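Local coordinates for protein berberine bridge enzyme-like 28 (Arabidopsis thaliana, PDB 5D79) that binds FAD as an oxidoreductase of the berberine bridge enzyme-like family and takes part in adaptation to salt stress, at residues Ser59-Ser64 with Thr75-Ser80; Pro68-Ser73 with Ser117-Asn122. One frame throughout, in Å; residues are numbered along the deposited sequence.

Interaction 1. Residues Ser59-Ser64 with Thr75-Ser80; sequences SILDSS and TPKPVS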
loop_
_atom_site.group_PDB
_atom_site.type_symbol
_atom_site.label_atom_id
_atom_site.label_comp_id
_atom_site.label_asym_id
_atom_site.label_seq_id
_atom_site.Cartn_x
_atom_site.Cartn_y
_atom_site.Cartn_z
ATOM N N SER A 59 -20.882 1.489 -13.136
ATOM C CA SER A 59 -20.287 0.160 -13.044
ATOM C C SER A 59 -18.771 0.210 -13.163
ATOM O O SER A 59 -18.056 -0.463 -12.417
ATOM C CB SER A 59 -20.837 -0.739 -14.141
ATOM O OG SER A 59 -20.333 -0.317 -15.398
ATOM N N ILE A 60 -18.292 0.989 -14.130
ATOM C CA ILE A 60 -16.856 1.193 -14.318
ATOM C C ILE A 60 -16.256 1.881 -13.089
ATOM O O ILE A 60 -15.170 1.521 -12.632
ATOM C CB ILE A 60 -16.559 2.028 -15.587
ATOM C CG1 ILE A 60 -16.849 1.208 -16.847
ATOM C CG2 ILE A 60 -15.115 2.487 -15.608
ATOM C CD1 ILE A 60 -15.772 0.181 -17.155
ATOM N N LEU A 61 -16.981 2.854 -12.544
ATOM C CA LEU A 61 -16.534 3.576 -11.357
ATOM C C LEU A 61 -16.579 2.706 -10.107
ATOM O O LEU A 61 -15.662 2.743 -9.284
ATOM C CB LEU A 61 -17.387 4.826 -11.129
ATOM C CG LEU A 61 -17.030 5.649 -9.888
ATOM C CD1 LEU A 61 -15.613 6.202 -9.999
ATOM C CD2 LEU A 61 -18.048 6.768 -9.663
ATOM N N ASP A 62 -17.658 1.937 -9.965
ATOM C CA ASP A 62 -17.877 1.147 -8.761
ATOM C C ASP A 62 -16.937 -0.046 -8.702
ATOM O O ASP A 62 -16.594 -0.515 -7.616
ATOM C CB ASP A 62 -19.328 0.656 -8.693
ATOM C CG ASP A 62 -20.047 1.107 -7.433
ATOM O OD1 ASP A 62 -19.692 0.625 -6.333
ATOM O OD2 ASP A 62 -20.989 1.924 -7.552
ATOM N N SER A 63 -16.515 -0.525 -9.870
ATOM C CA SER A 63 -15.846 -1.829 -9.980
ATOM C C SER A 63 -14.556 -1.980 -9.164
ATOM O O SER A 63 -14.348 -3.011 -8.517
ATOM C CB SER A 63 -15.549 -2.145 -11.453
ATOM O OG SER A 63 -15.513 -0.971 -12.240
ATOM N N SER A 64 -13.688 -0.976 -9.196
ATOM C CA SER A 64 -12.458 -1.063 -8.428
ATOM C C SER A 64 -12.449 -0.136 -7.222
ATOM O O SER A 64 -11.400 0.397 -6.886
ATOM C CB SER A 64 -11.237 -0.769 -9.311
ATOM O OG SER A 64 -11.559 0.035 -10.422
ATOM N N THR A 75 -20.876 10.859 -1.748
ATOM C CA THR A 75 -19.480 11.179 -2.031
ATOM C C THR A 75 -19.328 11.707 -3.456
ATOM O O THR A 75 -20.117 11.356 -4.342
ATOM C CB THR A 75 -18.559 9.955 -1.821
ATOM O OG1 THR A 75 -19.058 8.827 -2.551
ATOM C CG2 THR A 75 -18.473 9.604 -0.334
ATOM N N PRO A 76 -18.327 12.587 -3.673
ATOM C CA PRO A 76 -18.133 13.238 -4.975
ATOM C C PRO A 76 -17.932 12.249 -6.126
ATOM O O PRO A 76 -17.184 11.273 -6.009
ATOM C CB PRO A 76 -16.872 14.089 -4.754
ATOM C CG PRO A 76 -16.879 14.391 -3.289
ATOM C CD PRO A 76 -17.421 13.141 -2.643
ATOM N N LYS A 77 -18.613 12.515 -7.235
ATOM C CA LYS A 77 -18.520 11.683 -8.425
ATOM C C LYS A 77 -17.818 12.433 -9.559
ATOM O O LYS A 77 -17.975 13.642 -9.688
ATOM C CB LYS A 77 -19.918 11.236 -8.851
ATOM C CG LYS A 77 -20.634 10.403 -7.793
ATOM C CD LYS A 77 -19.806 9.180 -7.401
ATOM C CE LYS A 77 -20.552 8.260 -6.439
ATOM N NZ LYS A 77 -20.916 8.943 -5.171
ATOM N N PRO A 78 -17.023 11.718 -10.373
ATOM C CA PRO A 78 -16.378 12.341 -11.535
ATOM C C PRO A 78 -17.364 12.568 -12.676
ATOM O O PRO A 78 -18.349 11.845 -12.804
ATOM C CB PRO A 78 -15.318 11.320 -11.939
ATOM C CG PRO A 78 -15.910 10.011 -11.529
ATOM C CD PRO A 78 -16.672 10.290 -10.253
ATOM N N VAL A 79 -17.081 13.563 -13.506
ATOM C CA VAL A 79 -17.944 13.908 -14.625
ATOM C C VAL A 79 -17.531 13.077 -15.857
ATOM O O VAL A 79 -18.252 13.010 -16.866
ATOM C CB VAL A 79 -17.889 15.432 -14.891
ATOM C CG1 VAL A 79 -16.529 15.830 -15.431
ATOM C CG2 VAL A 79 -19.015 15.876 -15.797
ATOM N N SER A 80 -16.379 12.410 -15.748
ATOM C CA SER A 80 -15.936 11.460 -16.769
ATOM C C SER A 80 -14.878 10.462 -16.255
ATOM O O SER A 80 -14.071 10.780 -15.372
ATOM C CB SER A 80 -15.400 12.208 -18.007
ATOM O OG SER A 80 -14.374 13.131 -17.684
#
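The ring of Pro78 meets Leu61 through its CD and CG atoms, and no aromatic group takes part in the contact. Leu61 CD2 lies 3.8 Å from Pro78 CD. The other methyl, Leu61 CD1, is 4.1 Å from Pro78 CG. The two branches of the leucine therefore share the CG-CD side of the proline ring. Segment 75-80 belongs to the FAD-binding PCMH-type region, and helix 58-63 packs against it. The contact joins this short helix to the loop that leads into strand 80-82 of a mixed sheet.

Leu61 reaches across from the helix because its CG is anti to the backbone N (chi1 179°). The two backbones stay well apart, with 8.8 Å between Leu61 CA and Pro78 CA, and side chains fill the distance. Leu61 CD2 also touches the aliphatic part of Lys77, 3.7 Å from its CD, and the two side chains cross at about a right angle. The packing is purely apolar and small, with 107 Å² buried in total. Nearby, Leu61 rests on Ile81, and Pro78 packs on Phe125 and Val127 of the neighbouring strand. On the helix, Leu61 O accepts a hydrogen bond from Arg107, and Asp62 O accepts one from Arg360.

Only the carbon chain of Lys77 serves Leu61. The chain bends at chi2 and again at chi4, and this brings the ammonium back over its own loop. There it is hydrogen-bonded first to Val72 O, with Thr75 O as a further backbone acceptor. Lys77 NZ donates to Thr75 O at 2.7 Å. It comes from above the carbonyl plane, about 36° out of it.

Interaction 2. Residues Pro68-Ser73 with Ser117-Asn122; sequences PRFSVS and SYIAYN. With FAD (flavin-adenine dinucleotide), chain E.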
loop_
_atom_site.group_PDB
_atom_site.type_symbol
_atom_site.label_atom_id
_atom_site.label_comp_id
_atom_site.label_asym_id
_atom_site.label_seq_id
_atom_site.Cartn_x
_atom_site.Cartn_y
_atom_site.Cartn_z
ATOM N N PRO A 68 -15.472 0.387 0.109
ATOM C CA PRO A 68 -16.888 0.573 -0.254
ATOM C C PRO A 68 -17.572 1.803 0.359
ATOM O O PRO A 68 -18.507 2.356 -0.251
ATOM C CB PRO A 68 -17.541 -0.715 0.256
ATOM C CG PRO A 68 -16.460 -1.725 0.147
ATOM C CD PRO A 68 -15.196 -1.000 0.518
ATOM N N ARG A 69 -17.104 2.232 1.529
ATOM C CA ARG A 69 -17.671 3.393 2.205
ATOM C C ARG A 69 -17.557 4.638 1.330
ATOM O O ARG A 69 -18.271 5.625 1.531
ATOM C CB ARG A 69 -16.984 3.617 3.558
ATOM C CG ARG A 69 -15.512 3.928 3.455
ATOM C CD ARG A 69 -14.850 4.024 4.834
ATOM N NE ARG A 69 -15.043 5.313 5.504
ATOM C CZ ARG A 69 -14.075 5.997 6.113
ATOM N NH1 ARG A 69 -14.351 7.156 6.698
ATOM N NH2 ARG A 69 -12.831 5.530 6.142
ATOM N N PHE A 70 -16.658 4.585 0.353
ATOM C CA PHE A 70 -16.472 5.694 -0.568
ATOM C C PHE A 70 -17.152 5.427 -1.898
ATOM O O PHE A 70 -16.835 6.054 -2.909
ATOM C CB PHE A 70 -14.989 5.966 -0.781
ATOM C CG PHE A 70 -14.296 6.461 0.446
ATOM C CD1 PHE A 70 -14.649 7.680 1.007
ATOM C CD2 PHE A 70 -13.296 5.716 1.036
ATOM C CE1 PHE A 70 -14.013 8.149 2.142
ATOM C CE2 PHE A 70 -12.644 6.173 2.169
ATOM C CZ PHE A 70 -13.002 7.392 2.726
ATOM N N SER A 71 -18.093 4.495 -1.889
ATOM C CA SER A 71 -18.901 4.241 -3.068
ATOM C C SER A 71 -20.328 4.717 -2.847
ATOM O O SER A 71 -21.223 4.361 -3.600
ATOM C CB SER A 71 -18.898 2.759 -3.415
ATOM O OG SER A 71 -19.525 2.034 -2.386
ATOM N N VAL A 72 -20.543 5.515 -1.807
ATOM C CA VAL A 72 -21.889 5.975 -1.483
ATOM C C VAL A 72 -22.263 7.204 -2.324
ATOM O O VAL A 72 -21.383 7.919 -2.814
ATOM C CB VAL A 72 -22.034 6.286 0.027
ATOM C CG1 VAL A 72 -22.041 4.991 0.828
ATOM C CG2 VAL A 72 -20.930 7.203 0.506
ATOM N N SER A 73 -23.565 7.435 -2.506
ATOM C CA SER A 73 -24.040 8.472 -3.420
ATOM C C SER A 73 -23.697 9.883 -2.935
ATOM O O SER A 73 -23.630 10.824 -3.728
ATOM C CB SER A 73 -25.557 8.339 -3.641
ATOM O OG SER A 73 -26.286 8.506 -2.438
ATOM N N SER A 117 -8.104 8.171 -5.423
ATOM C CA SER A 117 -7.863 7.820 -6.825
ATOM C C SER A 117 -9.136 7.936 -7.678
ATOM O O SER A 117 -9.079 7.992 -8.912
ATOM C CB SER A 117 -7.298 6.403 -6.923
ATOM O OG SER A 117 -8.109 5.486 -6.212
ATOM N N TYR A 118 -10.281 7.968 -7.007
ATOM C CA TYR A 118 -11.558 8.112 -7.695
ATOM C C TYR A 118 -12.433 9.148 -7.000
ATOM O O TYR A 118 -13.596 9.301 -7.341
ATOM C CB TYR A 118 -12.289 6.766 -7.783
ATOM C CG TYR A 118 -12.458 6.083 -6.451
ATOM C CD1 TYR A 118 -11.456 5.274 -5.938
ATOM C CD2 TYR A 118 -13.617 6.250 -5.701
ATOM C CE1 TYR A 118 -11.595 4.650 -4.712
ATOM C CE2 TYR A 118 -13.769 5.635 -4.468
ATOM C CZ TYR A 118 -12.753 4.831 -3.981
ATOM O OH TYR A 118 -12.885 4.207 -2.760
ATOM N N ILE A 119 -11.868 9.860 -6.029
ATOM C CA ILE A 119 -12.543 10.998 -5.406
ATOM C C ILE A 119 -11.658 12.232 -5.366
ATOM O O ILE A 119 -10.523 12.170 -4.903
ATOM C CB ILE A 119 -12.964 10.723 -3.950
ATOM C CG1 ILE A 119 -13.705 9.396 -3.814
ATOM C CG2 ILE A 119 -13.798 11.893 -3.405
ATOM C CD1 ILE A 119 -14.015 9.049 -2.376
ATOM N N ALA A 120 -12.192 13.349 -5.844
ATOM C CA ALA A 120 -11.604 14.659 -5.602
ATOM C C ALA A 120 -12.632 15.498 -4.862
ATOM O O ALA A 120 -13.828 15.434 -5.168
ATOM C CB ALA A 120 -11.188 15.333 -6.908
ATOM N N TYR A 121 -12.187 16.277 -3.885
ATOM C CA TYR A 121 -13.125 17.076 -3.104
ATOM C C TYR A 121 -13.146 18.548 -3.523
ATOM O O TYR A 121 -12.115 19.121 -3.852
ATOM C CB TYR A 121 -12.803 16.947 -1.614
ATOM C CG TYR A 121 -13.083 15.565 -1.059
ATOM C CD1 TYR A 121 -14.380 15.152 -0.804
ATOM C CD2 TYR A 121 -12.049 14.674 -0.794
ATOM C CE1 TYR A 121 -14.646 13.896 -0.300
ATOM C CE2 TYR A 121 -12.303 13.413 -0.288
ATOM C CZ TYR A 121 -13.607 13.029 -0.040
ATOM O OH TYR A 121 -13.885 11.775 0.462
ATOM N N ASN A 122 -14.344 19.131 -3.539
ATOM C CA ASN A 122 -14.553 20.570 -3.764
ATOM C C ASN A 122 -14.163 21.111 -5.146
ATOM O O ASN A 122 -14.120 22.328 -5.343
ATOM C CB ASN A 122 -13.815 21.379 -2.690
ATOM C CG ASN A 122 -14.655 21.598 -1.444
ATOM O OD1 ASN A 122 -14.569 20.838 -0.475
ATOM N ND2 ASN A 122 -15.478 22.642 -1.464
HETATM P PA FAD E . -5.250 3.259 -6.128
HETATM O O1A FAD E . -6.415 3.828 -5.358
HETATM O O2A FAD E . -5.605 2.901 -7.553
HETATM O O5B FAD E . -4.006 4.288 -6.061
HETATM C C5B FAD E . -3.612 4.889 -4.835
HETATM C C4B FAD E . -2.839 6.199 -5.040
HETATM O O4B FAD E . -1.836 6.003 -6.020
HETATM C C3B FAD E . -3.754 7.310 -5.536
HETATM O O3B FAD E . -3.377 8.560 -4.997
HETATM C C2B FAD E . -3.546 7.275 -7.039
HETATM O O2B FAD E . -3.776 8.532 -7.649
HETATM C C1B FAD E . -2.109 6.781 -7.174
HETATM N N9A FAD E . -1.840 6.002 -8.402
HETATM C C8A FAD E . -2.330 4.768 -8.769
HETATM N N7A FAD E . -1.795 4.434 -9.971
HETATM C C5A FAD E . -0.972 5.430 -10.377
HETATM C C6A FAD E . -0.179 5.619 -11.509
HETATM N N6A FAD E . 0.063 4.617 -12.346
HETATM N N1A FAD E . 0.570 6.773 -11.636
HETATM C C2A FAD E . 0.539 7.729 -10.645
HETATM N N3A FAD E . -0.251 7.538 -9.528
HETATM C C4A FAD E . -0.992 6.413 -9.394
HETATM N N1 FAD E . 0.191 -1.694 1.450
HETATM C C2 FAD E . 1.355 -2.284 1.912
HETATM O O2 FAD E . 2.458 -1.882 1.524
HETATM N N3 FAD E . 1.273 -3.349 2.801
HETATM C C4 FAD E . 0.049 -3.828 3.238
HETATM O O4 FAD E . 0.012 -4.843 3.935
HETATM C C4X FAD E . -1.122 -3.244 2.754
HETATM N N5 FAD E . -2.365 -3.777 3.059
HETATM C C5X FAD E . -3.476 -3.380 2.330
HETATM C C6 FAD E . -4.688 -4.061 2.429
HETATM C C7 FAD E . -5.800 -3.644 1.694
HETATM C C7M FAD E . -7.102 -4.378 1.818
HETATM C C8 FAD E . -5.692 -2.565 0.814
HETATM C C8M FAD E . -6.877 -2.080 0.031
HETATM C C9 FAD E . -4.484 -1.883 0.717
HETATM C C9A FAD E . -3.392 -2.254 1.508
HETATM N N10 FAD E . -2.196 -1.556 1.442
HETATM C C10 FAD E . -1.035 -2.193 1.833
HETATM C "C1'" FAD E . -2.155 -0.168 0.881
HETATM C "C2'" FAD E . -1.895 -0.123 -0.613
HETATM O "O2'" FAD E . -0.585 -0.582 -0.868
HETATM C "C3'" FAD E . -2.078 1.319 -1.069
HETATM O "O3'" FAD E . -3.435 1.669 -0.900
HETATM C "C4'" FAD E . -1.746 1.504 -2.529
HETATM O "O4'" FAD E . -1.416 2.846 -2.774
HETATM C "C5'" FAD E . -2.970 1.200 -3.363
HETATM O "O5'" FAD E . -2.574 1.037 -4.705
HETATM P P FAD E . -3.728 0.799 -5.792
HETATM O O1P FAD E . -3.162 0.939 -7.180
HETATM O O2P FAD E . -4.378 -0.549 -5.602
HETATM O O3P FAD E . -4.759 1.949 -5.328
#
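Phe70 and Ile119 mark the closest approach of two loop backbones, 8.2 Å between their CA atoms. The first loop turns tightly where Ser71 N bonds to Pro68 O (2.7 Å). Phe70 then projects toward 117-122, its CG anti to its carbonyl carbon (chi1 -66°), and three side chains meet it, each crossing at about a right angle. Tyr118 OH comes within 3.4 Å of Phe70 CB. Ile119 CD1 lies 3.6 Å from Phe70 CB and obliquely meets Phe70 CG and CD1. Tyr121 OH reaches Phe70 CE1 at 4.0 Å. Phe70 O lies at the edge of the Tyr118 ring, in its plane. Arg69 CG lies over one face of the Phe70 ring, offset toward its rim.

Segment 117-122 runs between strands 103-107 and 125-129 of the FAD-binding PCMH-type fold, and its first residue is one of those that bind the cofactor. Ser117 OG donates a 2.5 Å hydrogen bond to FAD O1A, a diphosphate oxygen. With an alanine in place of Phe70, Ile119 CD1 would probably face a gap and Tyr121 OH lose its ring neighbour. Within the second loop, Ile119 CG2 sits over one face of the Tyr121 ring, offset toward the rim.

Both contacts are buried, and their centres are about 8 Å apart. Their segments alternate along the chain, so the loop between helix 58-63 and strand 80-82 serves both. Interaction 1 ties that loop back to its own helix with aliphatic groups. Interaction 2 ties it to a more distant loop with aromatic ones, and it alone reaches the FAD, through the diphosphate. The two also touch directly. Pro76 CG packs against Tyr121 CD1 at 3.6 Å. Tyr118 rests on Leu61 as well as on Phe70, so the two apolar contacts adjoin. Tyr121 and Lys77 are the partly exposed members of the two contacts.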